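Local coordinates for protein transcriptional regulator, MarR family (Neisseria meningitidis serogroup B, PDB 3G3Z) that acts as a MarR-family transcriptional regulator, probably binding DNA through winged helix-turn-helix domains held together in a dimer, at the interface of chains A and B. Residues are numbered along the deposited sequence; one frame, centred on the assembly and turned at random. Chains: chain A/B, Transcriptional regulator, MarR family.

Contact 1: the interface of chains A and B. Residues chain A 13, 17, 20, 31, 55; chain B 13-14, 17.
A:Tyr31 and B:Asn14 meet from opposite directions where the two N-terminal helices come together in the two-fold MarR dimer interface, with A:Tyr31 CZ 3.4 Å from B:Asn14 CG. Ring and amide planes are turned 33° from each other, so the amide leans against the hydroxyl end of the ring rather than stacking on it. The hydroxyl A:Tyr31 OH donates within its own chain to A:Trp55 O at 2.5 Å, which anchors the phenol end of the ring.

Beside this pair, helices 5-25 of A and 5-26 of B pack tightly through their cysteines and isoleucines. B:Cys17 SG sits 3.5 Å from A:Cys17 CB. A:Cys17 SG lies opposite its backbone N (chi1 -172°), pointing towards B:Asn14 OD1 and B:Cys17 SG; the two sulfurs, 4.0 Å from SG to SG, form no disulfide. B:Ile13 CD1 is 3.6 Å from A:Cys17 CA and also reaches A:Phe20 CB.

The water-lined flank of the B:Asn14 amide is looser. One water links B:Asn14 OD1 to A:Trp55 O. Another is hydrogen-bonded to B:Asn14 ND2 (3.1 Å from the water oxygen, 150° at the hydrogen) and lies 2.7 Å from A:Cys17 O, in plane with the edge of the A:Phe20 ring.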
loop_
_atom_site.group_PDB
_atom_site.type_symbol
_atom_site.label_atom_id
_atom_site.label_comp_id
_atom_site.label_asym_id
_atom_site.label_seq_id
_atom_site.Cartn_x
_atom_site.Cartn_y
_atom_site.Cartn_z
ATOM N N ILE A 13 -3.987 -5.803 2.245
ATOM C CA ILE A 13 -3.841 -4.342 2.353
ATOM C C ILE A 13 -3.005 -3.811 1.198
ATOM O O ILE A 13 -3.286 -2.736 0.662
ATOM C CB ILE A 13 -3.282 -3.875 3.733
ATOM C CG1 ILE A 13 -1.875 -4.447 4.004
ATOM C CG2 ILE A 13 -4.293 -4.220 4.850
ATOM C CD1 ILE A 13 -1.155 -3.863 5.220
ATOM N N CYS A 17 -4.156 -1.051 -1.616
ATOM C CA CYS A 17 -3.195 0.023 -1.900
ATOM C C CYS A 17 -2.813 0.069 -3.387
ATOM O O CYS A 17 -2.813 1.130 -4.004
ATOM C CB CYS A 17 -1.951 -0.152 -1.029
ATOM S SG CYS A 17 -0.786 1.221 -1.103
ATOM N N PHE A 20 -5.982 1.136 -5.493
ATOM C CA PHE A 20 -6.130 2.566 -5.311
ATOM C C PHE A 20 -5.148 3.337 -6.196
ATOM O O PHE A 20 -5.529 4.318 -6.843
ATOM C CB PHE A 20 -5.938 2.941 -3.831
ATOM C CG PHE A 20 -6.280 4.369 -3.519
ATOM C CD1 PHE A 20 -7.595 4.813 -3.589
ATOM C CD2 PHE A 20 -5.289 5.271 -3.146
ATOM C CE1 PHE A 20 -7.909 6.131 -3.303
ATOM C CE2 PHE A 20 -5.599 6.594 -2.848
ATOM C CZ PHE A 20 -6.904 7.027 -2.932
ATOM N N TYR A 31 0.263 8.836 -7.308
ATOM C CA TYR A 31 -0.088 8.978 -5.901
ATOM C C TYR A 31 0.411 10.298 -5.329
ATOM O O TYR A 31 -0.337 11.013 -4.679
ATOM C CB TYR A 31 0.469 7.790 -5.107
ATOM C CG TYR A 31 0.069 7.780 -3.656
ATOM C CD1 TYR A 31 0.912 8.321 -2.682
ATOM C CD2 TYR A 31 -1.145 7.235 -3.253
ATOM C CE1 TYR A 31 0.549 8.338 -1.350
ATOM C CE2 TYR A 31 -1.520 7.241 -1.915
ATOM C CZ TYR A 31 -0.651 7.782 -0.966
ATOM O OH TYR A 31 -0.993 7.788 0.361
ATOM N N TRP A 55 -1.200 11.510 3.699
ATOM C CA TRP A 55 -1.030 10.477 2.680
ATOM C C TRP A 55 0.188 9.610 2.911
ATOM O O TRP A 55 0.506 8.753 2.087
ATOM C CB TRP A 55 -1.069 11.071 1.269
ATOM C CG TRP A 55 -2.419 11.660 0.986
ATOM C CD1 TRP A 55 -2.770 12.973 1.061
ATOM C CD2 TRP A 55 -3.608 10.942 0.622
ATOM N NE1 TRP A 55 -4.107 13.127 0.753
ATOM C CE2 TRP A 55 -4.646 11.892 0.491
ATOM C CE3 TRP A 55 -3.897 9.586 0.404
ATOM C CZ2 TRP A 55 -5.965 11.530 0.139
ATOM C CZ3 TRP A 55 -5.205 9.224 0.057
ATOM C CH2 TRP A 55 -6.221 10.198 -0.077
ATOM N N ILE B 13 -5.435 2.754 4.276
ATOM C CA ILE B 13 -4.677 1.635 3.699
ATOM C C ILE B 13 -3.214 2.001 3.453
ATOM O O ILE B 13 -2.321 1.164 3.624
ATOM C CB ILE B 13 -5.313 1.054 2.410
ATOM C CG1 ILE B 13 -5.796 2.181 1.507
ATOM C CG2 ILE B 13 -6.462 0.092 2.781
ATOM C CD1 ILE B 13 -5.506 1.999 0.052
ATOM N N ASN B 14 -2.969 3.249 3.061
ATOM C CA ASN B 14 -1.600 3.728 2.875
ATOM C C ASN B 14 -0.810 3.804 4.182
ATOM O O ASN B 14 0.367 3.438 4.225
ATOM C CB ASN B 14 -1.576 5.053 2.118
ATOM C CG ASN B 14 -1.504 4.846 0.626
ATOM O OD1 ASN B 14 -0.413 4.636 0.082
ATOM N ND2 ASN B 14 -2.668 4.890 -0.057
ATOM N N CYS B 17 -0.236 -0.055 5.140
ATOM C CA CYS B 17 0.841 -0.625 4.300
ATOM C C CYS B 17 2.244 -0.143 4.725
ATOM O O CYS B 17 3.208 -0.925 4.754
ATOM C CB CYS B 17 0.605 -0.337 2.806
ATOM S SG CYS B 17 -0.865 -1.203 2.140
HETATM O O HOH W 1 -2.284 3.480 -2.808
HETATM O O HOH W 2 2.100 6.113 1.076
#

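Contact 2: the interface of chains A and B. Residues chain A 19, 109, 113; chain B 132, 135-136, 139-140.
B:Met136, a selenomethionine, meets A:Val19, A:Phe109 and A:Val113 at different points along its length. Its CB and its terminal CE both touch A:Val19, with B:Met136 CE 3.5 Å from A:Val19 CG1; the bend at chi3 (-29°) curls the methyl back so that one valine branch meets both. Midway along the chain, B:Met136 CG lies 3.8 Å from A:Val113 CG2. The other branch extends to B:Leu132, A:Val113 CG1 to B:Leu132 CD2 at 3.6 Å, the two side chains crossing at about a right angle.

Farther along helix 119-143 of B, A:Phe109 inserts its CD1-CE1-CZ side among B:Thr139, B:Ile140 and B:Met136. The methyl B:Thr139 CG2 is 3.7 Å from A:Phe109 CD1, and the B:Met136 carbonyl oxygen lies in plane at the ring edge.

A:Val113 also serves as support within its own chain: one turn along helix 93-117, it sets CG2 3.8 Å above the centre of the A:Phe109 ring. On the B side, the hydroxyl B:Thr139 OG1 donates to B:Val135 O at 2.7 Å, from above the carbonyl plane. With OG1 tied to its own helix, the methyl is turned to the partner. The patch probably helps hold the MarR dimer together by fitting the terminal helix of one subunit against two helices of the other.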
loop_
_atom_site.group_PDB
_atom_site.type_symbol
_atom_site.label_atom_id
_atom_site.label_comp_id
_atom_site.label_asym_id
_atom_site.label_seq_id
_atom_site.Cartn_x
_atom_site.Cartn_y
_atom_site.Cartn_z
ATOM N N VAL A 19 -4.583 -1.189 -5.947
ATOM C CA VAL A 19 -5.772 -0.932 -6.753
ATOM C C VAL A 19 -6.159 0.541 -6.674
ATOM O O VAL A 19 -6.607 1.113 -7.663
ATOM C CB VAL A 19 -6.954 -1.882 -6.367
ATOM C CG1 VAL A 19 -8.224 -1.514 -7.102
ATOM C CG2 VAL A 19 -6.588 -3.338 -6.698
ATOM N N PHE A 109 -16.113 7.385 -8.376
ATOM C CA PHE A 109 -15.504 6.117 -7.919
ATOM C C PHE A 109 -15.962 5.754 -6.513
ATOM O O PHE A 109 -16.306 4.605 -6.238
ATOM C CB PHE A 109 -13.972 6.212 -7.955
ATOM C CG PHE A 109 -13.266 4.876 -7.848
ATOM C CD1 PHE A 109 -13.486 3.875 -8.790
ATOM C CD2 PHE A 109 -12.356 4.640 -6.838
ATOM C CE1 PHE A 109 -12.839 2.658 -8.714
ATOM C CE2 PHE A 109 -11.674 3.416 -6.748
ATOM C CZ PHE A 109 -11.922 2.420 -7.688
ATOM N N VAL A 113 -18.100 2.363 -5.463
ATOM C CA VAL A 113 -17.445 1.332 -4.667
ATOM C C VAL A 113 -18.225 1.087 -3.381
ATOM O O VAL A 113 -18.553 -0.055 -3.040
ATOM C CB VAL A 113 -15.953 1.682 -4.403
ATOM C CG1 VAL A 113 -15.356 0.795 -3.331
ATOM C CG2 VAL A 113 -15.150 1.564 -5.698
ATOM N N LEU B 132 -13.934 -5.700 -1.197
ATOM C CA LEU B 132 -13.541 -4.325 -1.499
ATOM C C LEU B 132 -12.685 -4.262 -2.760
ATOM O O LEU B 132 -12.967 -3.481 -3.683
ATOM C CB LEU B 132 -12.770 -3.712 -0.331
ATOM C CG LEU B 132 -13.004 -2.246 0.030
ATOM C CD1 LEU B 132 -11.729 -1.685 0.623
ATOM C CD2 LEU B 132 -13.440 -1.386 -1.141
ATOM N N VAL B 135 -14.825 -4.931 -6.061
ATOM C CA VAL B 135 -15.654 -3.795 -6.494
ATOM C C VAL B 135 -14.798 -2.768 -7.210
ATOM O O VAL B 135 -15.153 -2.279 -8.286
ATOM C CB VAL B 135 -16.346 -3.061 -5.304
ATOM C CG1 VAL B 135 -17.566 -2.288 -5.801
ATOM C CG2 VAL B 135 -16.766 -4.040 -4.212
HETATM N N MSE B 136 -13.661 -2.461 -6.593
HETATM C CA MSE B 136 -12.736 -1.466 -7.101
HETATM C C MSE B 136 -12.170 -1.869 -8.461
HETATM O O MSE B 136 -12.147 -1.051 -9.381
HETATM C CB MSE B 136 -11.609 -1.208 -6.091
HETATM C CG MSE B 136 -12.044 -0.488 -4.809
HETATM SE SE MSE B 136 -10.623 -0.388 -3.437
HETATM C CE MSE B 136 -9.651 -1.995 -3.897
ATOM N N THR B 139 -15.025 -1.752 -11.158
ATOM C CA THR B 139 -15.343 -0.358 -11.495
ATOM C C THR B 139 -14.253 0.241 -12.383
ATOM O O THR B 139 -14.542 0.995 -13.319
ATOM C CB THR B 139 -15.523 0.513 -10.208
ATOM O OG1 THR B 139 -16.409 -0.145 -9.296
ATOM C CG2 THR B 139 -16.079 1.899 -10.528
ATOM N N ILE B 140 -13.003 -0.102 -12.082
ATOM C CA ILE B 140 -11.865 0.301 -12.903
ATOM C C ILE B 140 -11.941 -0.327 -14.305
ATOM O O ILE B 140 -11.721 0.368 -15.303
ATOM C CB ILE B 140 -10.514 -0.024 -12.204
ATOM C CG1 ILE B 140 -10.308 0.882 -10.982
ATOM C CG2 ILE B 140 -9.339 0.128 -13.165
ATOM C CD1 ILE B 140 -9.254 0.378 -10.010
#

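Contact 3: the interface of chains A and B. Residues chain A 22, 26; chain B 140, 144.
The B:Ile140 branch methyl CG2 faces the aliphatic parts of both A:Lys22 and A:Gln26. B:Ile140 CG2 is 4.2 Å from A:Lys22 CD and 4.3 Å from A:Gln26 CG, contacts loose enough to leave this centre lightly packed. In A:Lys22 the extended start of the chain (chi2 -175°) brings CD to the isoleucine, and the turn at chi3 (-81°) carries CE and NZ away from it.

Farther out, A:Gln26 and B:Lys144 cross at about a right angle. The glutamine is bent at chi2 (-55°), which brings its carboxamide up against the lysine, whose chain runs extended beyond CG. The amide oxygen A:Gln26 OE1 is 3.7 Å from B:Lys144 CG and equally far from B:Lys144 CE, so it rests beside the methylenes; the carboxamide carbon A:Gln26 CD is 4.1 Å from B:Lys144 CE. An oxygen beside the carbon next to the ammonium group may be mildly favoured electrostatically.

At the rim, A:Lys22 NZ and B:Lys144 NZ stand 6.8 Å apart, and their like charges would be expected to disfavour closer approach. A:Gln26 directly follows helix 5-25, and B:Lys144 follows helix 119-143. The patch thus joins the end of the first helix of one subunit to the C-terminal tail of the other, probably as a peripheral support of the dimer.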
loop_
_atom_site.group_PDB
_atom_site.type_symbol
_atom_site.label_atom_id
_atom_site.label_comp_id
_atom_site.label_asym_id
_atom_site.label_seq_id
_atom_site.Cartn_x
_atom_site.Cartn_y
_atom_site.Cartn_z
ATOM N N LYS A 22 -3.799 2.190 -8.916
ATOM C CA LYS A 22 -4.205 1.922 -10.292
ATOM C C LYS A 22 -5.313 2.887 -10.715
ATOM O O LYS A 22 -5.254 3.466 -11.804
ATOM C CB LYS A 22 -4.667 0.476 -10.427
ATOM C CG LYS A 22 -5.032 0.049 -11.833
ATOM C CD LYS A 22 -5.598 -1.367 -11.820
ATOM C CE LYS A 22 -4.491 -2.403 -11.785
ATOM N NZ LYS A 22 -5.036 -3.763 -11.536
ATOM N N GLN A 26 -5.312 5.859 -13.661
ATOM C CA GLN A 26 -6.340 5.987 -14.701
ATOM C C GLN A 26 -6.863 7.412 -14.850
ATOM O O GLN A 26 -7.615 7.700 -15.795
ATOM C CB GLN A 26 -7.508 5.009 -14.471
ATOM C CG GLN A 26 -7.126 3.524 -14.580
ATOM C CD GLN A 26 -6.452 3.175 -15.901
ATOM O OE1 GLN A 26 -7.093 3.123 -16.953
ATOM N NE2 GLN A 26 -5.150 2.947 -15.852
ATOM N N ILE B 140 -13.003 -0.102 -12.082
ATOM C CA ILE B 140 -11.865 0.301 -12.903
ATOM C C ILE B 140 -11.941 -0.327 -14.305
ATOM O O ILE B 140 -11.721 0.368 -15.303
ATOM C CB ILE B 140 -10.514 -0.024 -12.204
ATOM C CG1 ILE B 140 -10.308 0.882 -10.982
ATOM C CG2 ILE B 140 -9.339 0.128 -13.165
ATOM C CD1 ILE B 140 -9.254 0.378 -10.010
ATOM N N LYS B 144 -12.179 1.471 -18.246
ATOM C CA LYS B 144 -11.232 1.204 -19.333
ATOM C C LYS B 144 -11.945 0.984 -20.665
ATOM O O LYS B 144 -12.613 -0.031 -20.864
ATOM C CB LYS B 144 -10.347 0.001 -19.013
ATOM C CG LYS B 144 -9.143 0.326 -18.177
ATOM C CD LYS B 144 -8.025 -0.639 -18.497
ATOM C CE LYS B 144 -6.913 -0.563 -17.471
ATOM N NZ LYS B 144 -5.754 -1.413 -17.859
#

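Contacts 2 and 3 are neighbours, their C-alpha centres about 9 Å apart, and share B:Ile140: CG1 and CD1 serve contact 2, whereas CG2 serves contact 3. The C-alpha centre of contact 1 is about 14 Å from that of contact 2 and about 16 Å from that of contact 3. Helix 5-25 of chain A contributes to all three, meeting the N-terminal helix of B first and then its C-terminal helix, while the residue just past helix 5-25 meets the C-terminal tail. The two-fold repeats each contact with the chains exchanged. The terminal helices therefore tie the subunits together, as is typical of MarR dimers, and would fix the relative placement of the DNA-binding domains.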